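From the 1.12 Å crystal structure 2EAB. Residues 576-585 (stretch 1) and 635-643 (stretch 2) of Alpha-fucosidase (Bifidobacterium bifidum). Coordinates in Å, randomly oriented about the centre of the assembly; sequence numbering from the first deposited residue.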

# COMPACT_ATOMS: atom_id res chain seq x y z
N ASN A 576 0.91 25.46 1.27
CA ASN A 576 1.50 24.95 2.50
C ASN A 576 2.64 23.99 2.15
O ASN A 576 2.82 23.63 0.99
CB ASN A 576 0.46 24.31 3.44
CG ASN A 576 -0.30 23.15 2.81
OD1 ASN A 576 0.21 22.43 1.95
ND2 ASN A 576 -1.54 22.96 3.26
N THR A 577 3.39 23.59 3.16
CA THR A 577 4.56 22.76 2.95
C THR A 577 4.18 21.37 2.42
O THR A 577 4.89 20.82 1.57
CB THR A 577 5.36 22.66 4.24
OG1 THR A 577 5.69 23.99 4.65
CG2 THR A 577 6.63 21.83 4.06
N TYR A 578 3.07 20.83 2.91
CA TYR A 578 2.52 19.57 2.45
C TYR A 578 2.37 19.56 0.91
O TYR A 578 3.00 18.74 0.22
CB TYR A 578 1.19 19.31 3.18
CG TYR A 578 0.19 18.43 2.47
CD1 TYR A 578 0.46 17.08 2.23
CD2 TYR A 578 -1.04 18.94 2.06
CE1 TYR A 578 -0.47 16.28 1.56
CE2 TYR A 578 -1.96 18.15 1.40
CZ TYR A 578 -1.68 16.83 1.15
OH TYR A 578 -2.62 16.08 0.48
N GLU A 579 1.60 20.49 0.38
CA GLU A 579 1.35 20.50 -1.06
C GLU A 579 2.58 20.90 -1.88
O GLU A 579 2.85 20.31 -2.92
CB GLU A 579 0.16 21.38 -1.43
CG GLU A 579 -1.17 20.82 -0.95
CD GLU A 579 -2.38 21.32 -1.73
OE1 GLU A 579 -2.24 22.23 -2.57
OE2 GLU A 579 -3.49 20.79 -1.50
N SER A 580 3.31 21.90 -1.40
CA SER A 580 4.51 22.33 -2.12
C SER A 580 5.58 21.25 -2.17
O SER A 580 6.26 21.10 -3.19
CB SER A 580 5.07 23.63 -1.57
OG SER A 580 4.18 24.69 -1.85
N SER A 581 5.72 20.49 -1.09
CA SER A 581 6.69 19.39 -1.07
C SER A 581 6.32 18.33 -2.10
O SER A 581 7.18 17.80 -2.80
CB SER A 581 6.79 18.76 0.31
OG SER A 581 7.33 19.68 1.24
N LEU A 582 5.02 18.05 -2.19
CA LEU A 582 4.53 17.06 -3.15
C LEU A 582 4.68 17.54 -4.59
O LEU A 582 5.09 16.77 -5.47
CB LEU A 582 3.08 16.69 -2.85
CG LEU A 582 2.88 15.84 -1.60
CD1 LEU A 582 1.40 15.65 -1.33
CD2 LEU A 582 3.59 14.50 -1.70
N VAL A 583 4.34 18.79 -4.85
CA VAL A 583 4.45 19.31 -6.22
C VAL A 583 5.92 19.42 -6.64
O VAL A 583 6.27 19.09 -7.78
CB VAL A 583 3.65 20.62 -6.41
CG1 VAL A 583 3.90 21.23 -7.80
CG2 VAL A 583 2.17 20.35 -6.23
N TRP A 584 6.76 19.86 -5.71
CA TRP A 584 8.20 19.90 -5.95
C TRP A 584 8.72 18.51 -6.34
O TRP A 584 9.47 18.38 -7.32
CB TRP A 584 8.92 20.43 -4.71
CG TRP A 584 10.40 20.58 -4.85
CD1 TRP A 584 11.08 21.71 -5.24
CD2 TRP A 584 11.40 19.59 -4.59
NE1 TRP A 584 12.43 21.47 -5.24
CE2 TRP A 584 12.66 20.18 -4.84
CE3 TRP A 584 11.35 18.26 -4.16
CZ2 TRP A 584 13.86 19.47 -4.69
CZ3 TRP A 584 12.54 17.56 -4.01
CH2 TRP A 584 13.78 18.17 -4.26
N GLN A 585 8.30 17.49 -5.60
CA GLN A 585 8.76 16.13 -5.88
C GLN A 585 8.27 15.64 -7.23
O GLN A 585 9.02 14.97 -7.95
CB GLN A 585 8.32 15.15 -4.80
CG GLN A 585 9.17 13.90 -4.77
CD GLN A 585 10.58 14.19 -4.29
OE1 GLN A 585 10.78 14.57 -3.14
NE2 GLN A 585 11.56 14.06 -5.18
N ALA A 635 9.41 26.30 -12.61
CA ALA A 635 8.35 26.12 -11.61
C ALA A 635 8.91 25.48 -10.34
O ALA A 635 8.65 25.95 -9.23
CB ALA A 635 7.21 25.29 -12.18
N LYS A 636 9.70 24.43 -10.50
CA LYS A 636 10.28 23.70 -9.37
C LYS A 636 11.14 24.62 -8.51
O LYS A 636 11.08 24.56 -7.28
CB LYS A 636 11.10 22.52 -9.89
CG LYS A 636 11.82 21.72 -8.82
CD LYS A 636 12.48 20.49 -9.44
CE LYS A 636 13.46 19.85 -8.48
NZ LYS A 636 14.71 20.64 -8.35
N SER A 637 11.93 25.48 -9.16
CA SER A 637 12.85 26.38 -8.47
C SER A 637 12.15 27.48 -7.68
O SER A 637 12.75 28.10 -6.80
CB SER A 637 13.83 27.01 -9.46
OG SER A 637 13.23 28.07 -10.19
N LEU A 638 10.88 27.72 -7.99
CA LEU A 638 10.13 28.82 -7.38
C LEU A 638 9.28 28.42 -6.19
O LEU A 638 8.73 29.29 -5.50
CB LEU A 638 9.26 29.52 -8.42
CG LEU A 638 10.00 30.27 -9.54
CD1 LEU A 638 9.01 30.68 -10.61
CD2 LEU A 638 10.75 31.48 -9.00
N LEU A 639 9.17 27.12 -5.94
CA LEU A 639 8.32 26.64 -4.85
C LEU A 639 8.92 26.92 -3.48
O LEU A 639 8.20 27.24 -2.53
CB LEU A 639 8.01 25.15 -5.02
CG LEU A 639 7.09 24.80 -6.20
CD1 LEU A 639 7.16 23.32 -6.49
CD2 LEU A 639 5.65 25.24 -5.95
N LYS A 640 10.25 26.78 -3.37
CA LYS A 640 10.95 26.96 -2.10
C LYS A 640 10.18 26.28 -0.96
O LYS A 640 9.79 26.93 0.02
CB LYS A 640 11.19 28.45 -1.81
CG LYS A 640 12.19 29.10 -2.76
CD LYS A 640 12.27 30.62 -2.58
CE LYS A 640 12.56 31.04 -1.15
NZ LYS A 640 12.26 32.50 -0.96
N PRO A 641 9.96 24.96 -1.09
CA PRO A 641 9.01 24.30 -0.19
C PRO A 641 9.41 24.25 1.28
O PRO A 641 8.53 24.24 2.15
CB PRO A 641 8.92 22.88 -0.77
CG PRO A 641 10.20 22.69 -1.51
CD PRO A 641 10.54 24.02 -2.07
N ILE A 642 10.71 24.22 1.56
CA ILE A 642 11.20 24.09 2.93
C ILE A 642 11.71 25.40 3.49
O ILE A 642 12.58 26.05 2.90
CB ILE A 642 12.32 23.03 3.06
CG1 ILE A 642 11.86 21.66 2.56
CG2 ILE A 642 12.84 22.95 4.51
CD1 ILE A 642 10.61 21.09 3.25
N GLU A 643 11.17 25.77 4.65
CA GLU A 643 11.70 26.87 5.45
C GLU A 643 11.85 26.40 6.88
O GLU A 643 10.94 25.76 7.43
CB GLU A 643 10.78 28.09 5.41
CG GLU A 643 10.83 28.84 4.10
CD GLU A 643 10.24 30.24 4.19
OE1 GLU A 643 9.64 30.59 5.23
OE2 GLU A 643 10.37 30.98 3.20
O HOH W 1 5.52 26.84 -2.33
O HOH W 2 14.65 23.35 -6.75

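This is a small, mainly apolar contact in which a helix packs against the end of a second helix and the turn that follows it, with no direct hydrogen bond between the two and two waters bridging them. Helix 577-585 and helix 635-639 run nearly antiparallel, at 152°, and their axes approach to 9.4 Å. The backbones come closer at Ser580 and Pro641, whose CA atoms lie 5.3 Å apart. Asn576 caps the first helix: its OD1 accepts from Glu579 N at 2.9 Å.

Trp584 is covered most. Pro641 CG sits over one face of the indole, 4.2 Å from the centroid of the five-membered ring and 25° off its normal, a CH-pi contact in which the CG methylene lies against the aromatic cloud. The ring edge meets Lys636, with Trp584 CD1 3.5 Å from Lys636 O and Trp584 NE1 3.6 Å from Lys636 CG. Leu639 points toward the first helix, and its CD1 lies 3.8 Å from Trp584 CB and 4.1 Å from Val583 CG1. Pro641 also packs on the serines, its CB 4.0 Å from Ser580 CB and 4.1 Å from Ser581 OG. That hydroxyl donates to Thr577 O at 2.7 Å, so its polarity is satisfied within its own helix. Nearby, Thr577 CG2 approaches Ile642 CD1 at 4.1 Å.

Positive phi at Lys640 (42°) marks the departure from helical geometry; its side chain starts away from the contact, whereas Pro641 points toward it. Water 1 accepts from Ser580 OG at 2.6 Å and donates to Leu639 O at 2.7 Å, linking a side chain to a backbone carbonyl. Water 2 accepts from both Trp584 NE1 (3.3 Å) and Lys636 NZ (3.1 Å), joining two donors that could not bond to each other directly.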